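Local coordinates for protein N-acetylglucosamine-6-phosphate deacetylase (Mycobacterium smegmatis, PDB 6FV4) that probably removes the acetyl group from N-acetylglucosamine-6-phosphate with the help of bound divalent metal ions, a step in mycobacterial amino-sugar metabolism, at residues A287-D292 / I302-G307; L25-L30 / L343-R348; T212-D217 / A243-R249; M17-A21 / P51-A55. The protein carries 1 engineered substitution. All blocks are in the same frame, centred on the assembly; numbering follows the deposited sequence.

The four contacts are spread widely over the subunit. Interactions 2 and 4 are neighbours, their centres about 20 Å apart, because residues 17-21 and 25-30 follow each other closely in the chain; neither lies near an annotated site, though a cadmium ion is bound close to P52 of interaction 4. Interactions 1 and 3 lie on opposite sides of the chain's centre, about 37 Å between their own centres. In interaction 1 the side chain of A287 is about 10 Å from that of the zinc ligand H74, and I302 about 4 Å from A318, predicted to bind substrate. In interaction 3 the side chain of L244 is about 13 Å from another cadmium ion. Position 283, predicted catalytic, carries an engineered alanine.

Interaction 1. Residues A287-D292 / I302-G307; sequences ATGMSD and IDVVAG
D292 meets the hairpin turn at A306 and G307 with its carboxylate, and this is the polar half of the contact. The A306 N-H points almost straight at OD2 of D292, 3.0 Å from N to O with 169° at the hydrogen, approaching on the syn side and somewhat out of the carboxylate plane. OD1 of D292 takes a weak bond from the N of G307 at 3.4 Å. D292 CG stands anti to its own carbonyl carbon (chi1 -82°), which carries the acid across to the turn. A306 and G307 both have positive phi, with values close to those of a type I' turn joining strands 300-305 and 308-311.

A backbone contact lies just beneath: the CA of D292 sits 3.3 Å from V304 O in a CA-H...O approach. Beyond it V304 bonds through its backbone to G293, where strand 293-297 joins the three-stranded antiparallel sheet.

The apolar half belongs to V304 and A287. V304 splits its two methyls: CG2 packs 4.0 Å from A287 CB, while CG1 lies 3.8 Å from D292 OD1 and also close to the carbonyl oxygens of M290 and S291. I302 adds its CG2 at 4.2 Å from A287 CB. A287 opens a type II turn closed by M290 N on A287 O, and it also touches L297 and A309 of the sheet.

The chemistry thus divides by place. Methyl packing fills the buried end, and at the exposed end one carboxylate takes the A306 amide firmly and the G307 amide weakly, tying the incoming loop to the hairpin tip.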
loop_
_atom_site.group_PDB
_atom_site.type_symbol
_atom_site.label_atom_id
_atom_site.label_comp_id
_atom_site.label_asym_id
_atom_site.label_seq_id
_atom_site.Cartn_x
_atom_site.Cartn_y
_atom_site.Cartn_z
ATOM N N ALA B 287 16.882 16.917 21.714
ATOM C CA ALA B 287 18.169 16.261 21.926
ATOM C C ALA B 287 18.867 15.872 20.630
ATOM O O ALA B 287 20.010 15.411 20.680
ATOM C CB ALA B 287 18.005 15.016 22.795
ATOM N N THR B 288 18.211 16.041 19.484
ATOM C CA THR B 288 18.821 15.712 18.202
ATOM C C THR B 288 20.165 16.406 18.030
ATOM O O THR B 288 20.284 17.619 18.225
ATOM C CB THR B 288 17.875 16.117 17.071
ATOM O OG1 THR B 288 16.605 15.483 17.277
ATOM C CG2 THR B 288 18.447 15.697 15.710
ATOM N N GLY B 289 21.182 15.622 17.667
ATOM C CA GLY B 289 22.506 16.146 17.384
ATOM C C GLY B 289 23.390 16.391 18.587
ATOM O O GLY B 289 24.506 16.903 18.422
ATOM N N MET B 290 22.942 16.053 19.789
ATOM C CA MET B 290 23.748 16.270 20.980
ATOM C C MET B 290 24.591 15.041 21.285
ATOM O O MET B 290 24.195 13.908 21.005
ATOM C CB MET B 290 22.867 16.598 22.184
ATOM C CG MET B 290 22.012 17.831 21.976
ATOM S SD MET B 290 21.083 18.186 23.465
ATOM C CE MET B 290 22.293 19.183 24.329
ATOM N N SER B 291 25.761 15.285 21.866
ATOM C CA SER B 291 26.634 14.212 22.308
ATOM C C SER B 291 25.989 13.443 23.452
ATOM O O SER B 291 25.029 13.896 24.086
ATOM C CB SER B 291 27.982 14.771 22.768
ATOM O OG SER B 291 28.575 15.584 21.771
ATOM N N ASP B 292 26.546 12.262 23.721
ATOM C CA ASP B 292 26.086 11.467 24.847
ATOM C C ASP B 292 26.196 12.267 26.138
ATOM O O ASP B 292 27.156 13.014 26.350
ATOM C CB ASP B 292 26.893 10.169 24.946
ATOM C CG ASP B 292 26.380 9.094 24.011
ATOM O OD1 ASP B 292 25.672 9.438 23.043
ATOM O OD2 ASP B 292 26.671 7.898 24.248
ATOM N N ILE B 302 17.009 14.496 30.064
ATOM C CA ILE B 302 17.109 13.544 28.959
ATOM C C ILE B 302 18.496 12.923 28.972
ATOM O O ILE B 302 19.501 13.642 29.030
ATOM C CB ILE B 302 16.832 14.211 27.597
ATOM C CG1 ILE B 302 15.440 14.849 27.565
ATOM C CG2 ILE B 302 17.022 13.193 26.458
ATOM C CD1 ILE B 302 14.293 13.861 27.571
ATOM N N ASP B 303 18.547 11.596 28.891
ATOM C CA ASP B 303 19.792 10.838 28.845
ATOM C C ASP B 303 20.009 10.365 27.412
ATOM O O ASP B 303 19.204 9.591 26.888
ATOM C CB ASP B 303 19.726 9.648 29.808
ATOM C CG ASP B 303 21.055 8.900 29.944
ATOM O OD1 ASP B 303 22.117 9.409 29.511
ATOM O OD2 ASP B 303 21.032 7.773 30.491
ATOM N N VAL B 304 21.084 10.833 26.783
ATOM C CA VAL B 304 21.423 10.437 25.419
ATOM C C VAL B 304 22.499 9.365 25.492
ATOM O O VAL B 304 23.591 9.614 26.015
ATOM C CB VAL B 304 21.899 11.633 24.581
ATOM C CG1 VAL B 304 22.298 11.167 23.177
ATOM C CG2 VAL B 304 20.814 12.700 24.511
ATOM N N VAL B 305 22.190 8.178 24.960
ATOM C CA VAL B 305 23.104 7.039 24.926
ATOM C C VAL B 305 23.171 6.533 23.488
ATOM O O VAL B 305 22.156 6.091 22.935
ATOM C CB VAL B 305 22.660 5.913 25.875
ATOM C CG1 VAL B 305 23.505 4.662 25.653
ATOM C CG2 VAL B 305 22.760 6.372 27.329
ATOM N N ALA B 306 24.362 6.599 22.888
ATOM C CA ALA B 306 24.570 6.212 21.494
ATOM C C ALA B 306 23.647 6.986 20.558
ATOM O O ALA B 306 23.161 6.444 19.567
ATOM C CB ALA B 306 24.387 4.700 21.302
ATOM N N GLY B 307 23.372 8.250 20.880
ATOM C CA GLY B 307 22.517 9.091 20.068
ATOM C C GLY B 307 21.027 8.873 20.227
ATOM O O GLY B 307 20.246 9.549 19.542
#

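Interaction 2. Residues L25-L30 / L343-R348; sequences LTGTEL and LSLAVR
L25 and V347 bring the turn of a β-hairpin, between strands 23-25 and 30-31, against helix 339-357. L25 CB lies 4.1 Å from V347 CG2, and L25 CD2 reaches further along the helix to L343 CB and, at 3.5 Å, to S344 OG. The other methyl of V347, CG1, is anti to the backbone N (chi1 163°) and rests 3.8 Å from the CA of G27, whose backbone angles suit glycine because a CB would crowd the O of T26. L30 CD1 touches S344 OG at the margin.

One shell out, T26 shapes the turn through an ST motif: its OG1 accepts from E29 N at 3.2 Å and more weakly from T28 N, while T26 N bonds to E29 O. V347 also packs on F328, V65 and P66, so it sits between the turn, helix 324-334 and strand 63-76. R348 NE is salt-bridged to E276; G27 O lies over one face of the guanidinium, badly angled for a direct bond to NH1. A water spans the gap instead, donating to S344 O at 2.9 Å and weakly to G27 O, and accepting a weak bond from R348 NH1.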
loop_
_atom_site.group_PDB
_atom_site.type_symbol
_atom_site.label_atom_id
_atom_site.label_comp_id
_atom_site.label_asym_id
_atom_site.label_seq_id
_atom_site.Cartn_x
_atom_site.Cartn_y
_atom_site.Cartn_z
ATOM N N LEU B 25 21.416 16.957 -8.713
ATOM C CA LEU B 25 19.992 16.672 -8.746
ATOM C C LEU B 25 19.242 17.979 -8.525
ATOM O O LEU B 25 19.490 18.683 -7.542
ATOM C CB LEU B 25 19.620 15.620 -7.701
ATOM C CG LEU B 25 20.006 14.230 -8.224
ATOM C CD1 LEU B 25 21.263 13.745 -7.547
ATOM C CD2 LEU B 25 18.882 13.241 -8.034
ATOM N N THR B 26 18.369 18.325 -9.468
ATOM C CA THR B 26 17.682 19.607 -9.434
ATOM C C THR B 26 16.307 19.516 -8.804
ATOM O O THR B 26 15.709 20.553 -8.496
ATOM C CB THR B 26 17.537 20.171 -10.859
ATOM O OG1 THR B 26 16.527 19.437 -11.558
ATOM C CG2 THR B 26 18.847 20.041 -11.617
ATOM N N GLY B 27 15.790 18.312 -8.599
ATOM C CA GLY B 27 14.418 18.099 -8.204
ATOM C C GLY B 27 13.601 17.412 -9.277
ATOM O O GLY B 27 12.640 16.703 -8.954
ATOM N N THR B 28 13.974 17.598 -10.547
ATOM C CA THR B 28 13.326 16.904 -11.655
ATOM C C THR B 28 14.320 16.144 -12.529
ATOM O O THR B 28 13.951 15.155 -13.171
ATOM C CB THR B 28 12.553 17.890 -12.531
ATOM O OG1 THR B 28 13.440 18.925 -12.974
ATOM C CG2 THR B 28 11.401 18.504 -11.757
ATOM N N GLU B 29 15.571 16.604 -12.590
ATOM C CA GLU B 29 16.586 16.009 -13.448
ATOM C C GLU B 29 17.797 15.600 -12.624
ATOM O O GLU B 29 18.093 16.186 -11.580
ATOM C CB GLU B 29 17.074 16.970 -14.557
ATOM C CG GLU B 29 16.001 17.687 -15.350
ATOM C CD GLU B 29 16.519 18.980 -15.995
ATOM O OE1 GLU B 29 16.850 19.942 -15.248
ATOM O OE2 GLU B 29 16.604 19.033 -17.243
ATOM N N LEU B 30 18.511 14.595 -13.119
ATOM C CA LEU B 30 19.812 14.213 -12.590
ATOM C C LEU B 30 20.854 14.576 -13.641
ATOM O O LEU B 30 20.875 13.990 -14.731
ATOM C CB LEU B 30 19.852 12.723 -12.262
ATOM C CG LEU B 30 21.130 12.210 -11.596
ATOM C CD1 LEU B 30 20.782 11.171 -10.551
ATOM C CD2 LEU B 30 22.113 11.637 -12.617
ATOM N N LEU B 343 18.207 8.220 -5.416
ATOM C CA LEU B 343 18.515 9.622 -5.172
ATOM C C LEU B 343 17.424 10.521 -5.721
ATOM O O LEU B 343 17.061 11.524 -5.096
ATOM C CB LEU B 343 19.857 9.977 -5.805
ATOM C CG LEU B 343 21.095 9.415 -5.113
ATOM C CD1 LEU B 343 22.312 9.712 -5.959
ATOM C CD2 LEU B 343 21.264 9.987 -3.716
ATOM N N SER B 344 16.900 10.186 -6.904
ATOM C CA SER B 344 15.880 11.022 -7.523
ATOM C C SER B 344 14.575 10.973 -6.742
ATOM O O SER B 344 13.893 11.997 -6.585
ATOM C CB SER B 344 15.664 10.591 -8.973
ATOM O OG SER B 344 16.692 11.140 -9.780
ATOM N N LEU B 345 14.218 9.799 -6.228
ATOM C CA LEU B 345 13.035 9.709 -5.386
ATOM C C LEU B 345 13.249 10.448 -4.069
ATOM O O LEU B 345 12.390 11.215 -3.637
ATOM C CB LEU B 345 12.689 8.247 -5.131
ATOM C CG LEU B 345 11.513 7.999 -4.191
ATOM C CD1 LEU B 345 10.236 8.560 -4.780
ATOM C CD2 LEU B 345 11.393 6.492 -3.893
ATOM N N ALA B 346 14.403 10.231 -3.428
ATOM C CA ALA B 346 14.664 10.838 -2.130
ATOM C C ALA B 346 14.658 12.362 -2.221
ATOM O O ALA B 346 14.186 13.040 -1.302
ATOM C CB ALA B 346 15.993 10.320 -1.579
ATOM N N VAL B 347 15.135 12.920 -3.342
ATOM C CA VAL B 347 15.108 14.374 -3.494
ATOM C C VAL B 347 13.672 14.880 -3.572
ATOM O O VAL B 347 13.329 15.918 -2.990
ATOM C CB VAL B 347 15.940 14.803 -4.716
ATOM C CG1 VAL B 347 15.583 16.228 -5.126
ATOM C CG2 VAL B 347 17.404 14.724 -4.391
ATOM N N ARG B 348 12.801 14.161 -4.276
ATOM C CA ARG B 348 11.385 14.524 -4.270
ATOM C C ARG B 348 10.806 14.458 -2.858
ATOM O O ARG B 348 10.085 15.364 -2.425
ATOM C CB ARG B 348 10.607 13.599 -5.197
ATOM C CG ARG B 348 10.576 14.049 -6.652
ATOM C CD ARG B 348 10.296 12.866 -7.569
ATOM N NE ARG B 348 9.719 13.284 -8.852
ATOM C CZ ARG B 348 10.425 13.603 -9.933
ATOM N NH1 ARG B 348 11.753 13.549 -9.911
ATOM N NH2 ARG B 348 9.804 13.971 -11.045
HETATM O O HOH W 1 14.277 14.498 -8.051
#

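Interaction 3. Residues T212-D217 / A243-R249; sequences TRAAID and ALTEDSR
I216 and D247 run antiparallel alongside one another, CG2 of I216 against the carboxylate of D247. I216 CG2, anti to the backbone N, comes within 3.4 Å of D247 OD2. The other branch leaves at roughly a right angle and brings CD1 to 3.3 Å from A243 O, a tight fit where the two helices come close. T212 crosses L244 at about a right angle, its CG2 packing 3.6 Å from A243 CB, while its OG1 bonds back to T208 O.

R249 is gripped side-on by D247: NE bonds to OD1 and NH2 to OD2 at 2.9 Å, both acceptors close to the guanidinium plane. D247 OD1 also takes the backbone N of R249 in an Asx turn, so the same acid shapes the chain just past the helix end and fixes the rotation of the arginine. NH2 has a second partner, D217 OD1, at 3.2 Å and a bent 140°, and the D217 carboxylate and R249 guanidinium planes are 37° apart. I216 O lies over one face of the guanidinium, and a water links NH1 to D217 O. Sharing this positive charge probably eases the closeness of the two acids.

R213 and E246 make a long salt bridge with planes 66° apart; E246 OE1 is also bonded to Y209 OH.

Helices 209-217 and 240-246 thus lie side by side on the outside of the amidohydrolase barrel. L244 and A215 touch V202 of strand 199-202, T245 packs on helix 263-273, and E246 OE2 forms a salt bridge to R267 of the second subunit.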
loop_
_atom_site.group_PDB
_atom_site.type_symbol
_atom_site.label_atom_id
_atom_site.label_comp_id
_atom_site.label_asym_id
_atom_site.label_seq_id
_atom_site.Cartn_x
_atom_site.Cartn_y
_atom_site.Cartn_z
ATOM N N THR B 212 -11.984 9.812 8.234
ATOM C CA THR B 212 -10.788 10.402 7.645
ATOM C C THR B 212 -11.065 10.868 6.224
ATOM O O THR B 212 -10.659 11.972 5.826
ATOM C CB THR B 212 -9.649 9.384 7.674
ATOM O OG1 THR B 212 -9.421 8.981 9.028
ATOM C CG2 THR B 212 -8.368 9.947 7.081
ATOM N N ARG B 213 -11.765 10.040 5.449
ATOM C CA ARG B 213 -12.141 10.442 4.099
ATOM C C ARG B 213 -13.015 11.694 4.130
ATOM O O ARG B 213 -12.942 12.518 3.217
ATOM C CB ARG B 213 -12.833 9.262 3.390
ATOM C CG ARG B 213 -13.121 9.515 1.924
ATOM C CD ARG B 213 -14.152 8.558 1.379
ATOM N NE ARG B 213 -13.625 7.801 0.253
ATOM C CZ ARG B 213 -13.729 8.192 -1.015
ATOM N NH1 ARG B 213 -14.349 9.330 -1.296
ATOM N NH2 ARG B 213 -13.221 7.450 -1.998
ATOM N N ALA B 214 -13.819 11.872 5.185
ATOM C CA ALA B 214 -14.601 13.102 5.322
ATOM C C ALA B 214 -13.700 14.299 5.593
ATOM O O ALA B 214 -13.903 15.371 5.024
ATOM C CB ALA B 214 -15.641 12.962 6.437
ATOM N N ALA B 215 -12.684 14.116 6.440
ATOM C CA ALA B 215 -11.682 15.148 6.675
ATOM C C ALA B 215 -10.960 15.536 5.388
ATOM O O ALA B 215 -10.697 16.718 5.151
ATOM C CB ALA B 215 -10.693 14.669 7.744
ATOM N N ILE B 216 -10.663 14.559 4.527
ATOM C CA ILE B 216 -10.007 14.848 3.253
ATOM C C ILE B 216 -10.935 15.632 2.326
ATOM O O ILE B 216 -10.505 16.577 1.647
ATOM C CB ILE B 216 -9.523 13.533 2.603
ATOM C CG1 ILE B 216 -8.474 12.869 3.498
ATOM C CG2 ILE B 216 -8.983 13.792 1.206
ATOM C CD1 ILE B 216 -8.123 11.410 3.080
ATOM N N ASP B 217 -12.216 15.252 2.275
ATOM C CA ASP B 217 -13.186 15.991 1.472
ATOM C C ASP B 217 -13.379 17.416 1.994
ATOM O O ASP B 217 -13.651 18.331 1.210
ATOM C CB ASP B 217 -14.516 15.241 1.451
ATOM C CG ASP B 217 -14.427 13.885 0.718
ATOM O OD1 ASP B 217 -13.356 13.561 0.153
ATOM O OD2 ASP B 217 -15.433 13.132 0.712
ATOM N N ALA B 243 -7.309 5.769 3.970
ATOM C CA ALA B 243 -7.936 6.968 3.414
ATOM C C ALA B 243 -6.887 7.971 2.963
ATOM O O ALA B 243 -7.011 8.572 1.887
ATOM C CB ALA B 243 -8.884 7.608 4.439
ATOM N N LEU B 244 -5.824 8.131 3.749
ATOM C CA LEU B 244 -4.784 9.104 3.417
ATOM C C LEU B 244 -3.946 8.672 2.215
ATOM O O LEU B 244 -3.583 9.512 1.381
ATOM C CB LEU B 244 -3.899 9.366 4.638
ATOM C CG LEU B 244 -4.565 10.177 5.764
ATOM C CD1 LEU B 244 -3.801 9.982 7.068
ATOM C CD2 LEU B 244 -4.621 11.667 5.406
ATOM N N THR B 245 -3.617 7.373 2.098
ATOM C CA THR B 245 -2.846 6.939 0.938
ATOM C C THR B 245 -3.697 6.870 -0.320
ATOM O O THR B 245 -3.162 7.019 -1.427
ATOM C CB THR B 245 -2.181 5.579 1.182
ATOM O OG1 THR B 245 -3.146 4.630 1.644
ATOM C CG2 THR B 245 -1.071 5.696 2.213
ATOM N N GLU B 246 -5.007 6.677 -0.164
ATOM C CA GLU B 246 -5.892 6.479 -1.301
ATOM C C GLU B 246 -6.089 7.762 -2.108
ATOM O O GLU B 246 -6.166 7.713 -3.338
ATOM C CB GLU B 246 -7.216 5.930 -0.781
ATOM C CG GLU B 246 -8.460 6.249 -1.558
ATOM C CD GLU B 246 -9.692 5.657 -0.884
ATOM O OE1 GLU B 246 -10.341 6.350 -0.074
ATOM O OE2 GLU B 246 -9.991 4.476 -1.141
ATOM N N ASP B 247 -6.150 8.922 -1.442
ATOM C CA ASP B 247 -6.579 10.163 -2.085
ATOM C C ASP B 247 -5.396 10.968 -2.631
ATOM O O ASP B 247 -4.474 11.316 -1.885
ATOM C CB ASP B 247 -7.370 11.005 -1.096
ATOM C CG ASP B 247 -8.115 12.137 -1.776
ATOM O OD1 ASP B 247 -7.445 13.017 -2.366
ATOM O OD2 ASP B 247 -9.362 12.114 -1.749
ATOM N N SER B 248 -5.441 11.296 -3.929
ATOM C CA SER B 248 -4.304 11.938 -4.584
ATOM C C SER B 248 -4.031 13.345 -4.059
ATOM O O SER B 248 -2.936 13.880 -4.286
ATOM C CB SER B 248 -4.535 11.998 -6.098
ATOM O OG SER B 248 -5.682 12.779 -6.406
ATOM N N ARG B 249 -4.996 13.960 -3.379
ATOM C CA ARG B 249 -4.791 15.296 -2.824
ATOM C C ARG B 249 -3.872 15.307 -1.605
ATOM O O ARG B 249 -3.451 16.392 -1.172
ATOM C CB ARG B 249 -6.133 15.902 -2.416
ATOM C CG ARG B 249 -7.033 16.298 -3.586
ATOM C CD ARG B 249 -8.406 16.705 -3.080
ATOM N NE ARG B 249 -9.155 15.547 -2.610
ATOM C CZ ARG B 249 -10.419 15.580 -2.212
ATOM N NH1 ARG B 249 -11.099 16.722 -2.223
ATOM N NH2 ARG B 249 -11.004 14.464 -1.797
HETATM O O HOH W 2 -13.945 17.031 -1.655
#

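Interaction 4. Residues M17-A21 / P51-A55; sequences MLLTA and PPAQA
L18 and T20 pack on the puckered rings of P51 and P52. CG2 of T20 lies against the CB, CG and CD of P51, closest to CG at 3.7 Å. L18 CD2 reaches the CG and CD of P52, 3.6 Å from CD, and touches P51 CB as well at 3.8 Å, so one leucine methyl wedges where the two prolines join.

The setting is a small four-stranded mixed sheet in the order 42-48, 34-39, 16-21, 57-58. Residues 51-55 loop back from strand 42-48 to the last of these, which runs parallel to 16-21. Neither segment donates a hydrogen bond to the other. Polar links come just beyond, where L18 and T20 bond through their backbones to R57, and D56 OD2 takes the N-H of L18.

L18 carries most of the packing. Its CG is anti to the backbone N (chi1 -167°), which swings CD2 out among P51, P52 and A53, 3.6 Å from A53 O. T20 is turned so that CG2 stands anti to the carbonyl carbon and faces the loop, and OG1 is left to bond N58 OD1. Both residues also touch W35 of strand 34-39, as P52 does, and W35 contributes to the pocket that holds a dithiothreitol molecule. The side chain of P52 is about 6 Å from a bound cadmium ion.

A55 closes the loop where it rejoins the sheet. Its CB lies 3.8 Å from T20 CG2 and 3.6 Å from L18 O.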
loop_
_atom_site.group_PDB
_atom_site.type_symbol
_atom_site.label_atom_id
_atom_site.label_comp_id
_atom_site.label_asym_id
_atom_site.label_seq_id
_atom_site.Cartn_x
_atom_site.Cartn_y
_atom_site.Cartn_z
ATOM N N MET B 17 28.785 33.146 -9.116
ATOM C CA MET B 17 29.586 32.017 -8.649
ATOM C C MET B 17 29.200 30.764 -9.418
ATOM O O MET B 17 28.019 30.413 -9.488
ATOM C CB MET B 17 29.392 31.774 -7.151
ATOM C CG MET B 17 29.937 30.412 -6.679
ATOM S SD MET B 17 29.435 29.908 -5.006
ATOM C CE MET B 17 29.067 31.492 -4.253
ATOM N N LEU B 18 30.197 30.083 -9.970
ATOM C CA LEU B 18 29.986 28.882 -10.762
ATOM C C LEU B 18 30.444 27.664 -9.965
ATOM O O LEU B 18 31.623 27.554 -9.614
ATOM C CB LEU B 18 30.739 28.978 -12.087
ATOM C CG LEU B 18 30.348 27.938 -13.129
ATOM C CD1 LEU B 18 28.833 27.797 -13.177
ATOM C CD2 LEU B 18 30.892 28.336 -14.485
ATOM N N LEU B 19 29.515 26.761 -9.683
ATOM C CA LEU B 19 29.793 25.527 -8.964
ATOM C C LEU B 19 29.660 24.338 -9.903
ATOM O O LEU B 19 28.729 24.287 -10.710
ATOM C CB LEU B 19 28.818 25.341 -7.805
ATOM C CG LEU B 19 28.966 26.218 -6.581
ATOM C CD1 LEU B 19 27.848 25.880 -5.611
ATOM C CD2 LEU B 19 30.322 25.946 -5.971
ATOM N N THR B 20 30.566 23.375 -9.785
ATOM C CA THR B 20 30.454 22.114 -10.513
ATOM C C THR B 20 30.486 20.941 -9.547
ATOM O O THR B 20 31.122 20.999 -8.492
ATOM C CB THR B 20 31.586 21.891 -11.531
ATOM O OG1 THR B 20 32.853 21.946 -10.863
ATOM C CG2 THR B 20 31.541 22.904 -12.666
ATOM N N ALA B 21 29.821 19.859 -9.938
ATOM C CA ALA B 21 29.865 18.622 -9.176
ATOM C C ALA B 21 29.684 17.462 -10.138
ATOM O O ALA B 21 29.132 17.619 -11.225
ATOM C CB ALA B 21 28.789 18.593 -8.090
ATOM N N PRO B 51 31.084 23.236 -17.564
ATOM C CA PRO B 51 30.606 24.567 -17.163
ATOM C C PRO B 51 30.828 25.583 -18.269
ATOM O O PRO B 51 31.672 25.378 -19.155
ATOM C CB PRO B 51 31.456 24.895 -15.924
ATOM C CG PRO B 51 32.655 24.014 -16.033
ATOM C CD PRO B 51 32.210 22.767 -16.736
ATOM N N PRO B 52 30.082 26.694 -18.257
ATOM C CA PRO B 52 30.291 27.719 -19.291
ATOM C C PRO B 52 31.640 28.414 -19.191
ATOM O O PRO B 52 32.175 28.849 -20.219
ATOM C CB PRO B 52 29.137 28.698 -19.042
ATOM C CG PRO B 52 28.830 28.538 -17.576
ATOM C CD PRO B 52 29.005 27.062 -17.322
ATOM N N ALA B 53 32.193 28.540 -17.986
ATOM C CA ALA B 53 33.504 29.135 -17.761
ATOM C C ALA B 53 34.239 28.269 -16.743
ATOM O O ALA B 53 33.758 27.203 -16.344
ATOM C CB ALA B 53 33.369 30.587 -17.289
ATOM N N GLN B 54 35.417 28.716 -16.317
ATOM C CA GLN B 54 36.123 27.997 -15.265
ATOM C C GLN B 54 35.381 28.171 -13.945
ATOM O O GLN B 54 35.019 29.288 -13.566
ATOM C CB GLN B 54 37.564 28.487 -15.139
ATOM C CG GLN B 54 38.351 27.741 -14.063
ATOM C CD GLN B 54 39.828 28.090 -14.056
ATOM O OE1 GLN B 54 40.209 29.239 -13.801
ATOM N NE2 GLN B 54 40.671 27.098 -14.331
ATOM N N ALA B 55 35.150 27.062 -13.252
ATOM C CA ALA B 55 34.314 27.083 -12.062
ATOM C C ALA B 55 35.020 27.769 -10.898
ATOM O O ALA B 55 36.241 27.687 -10.741
ATOM C CB ALA B 55 33.920 25.660 -11.667
#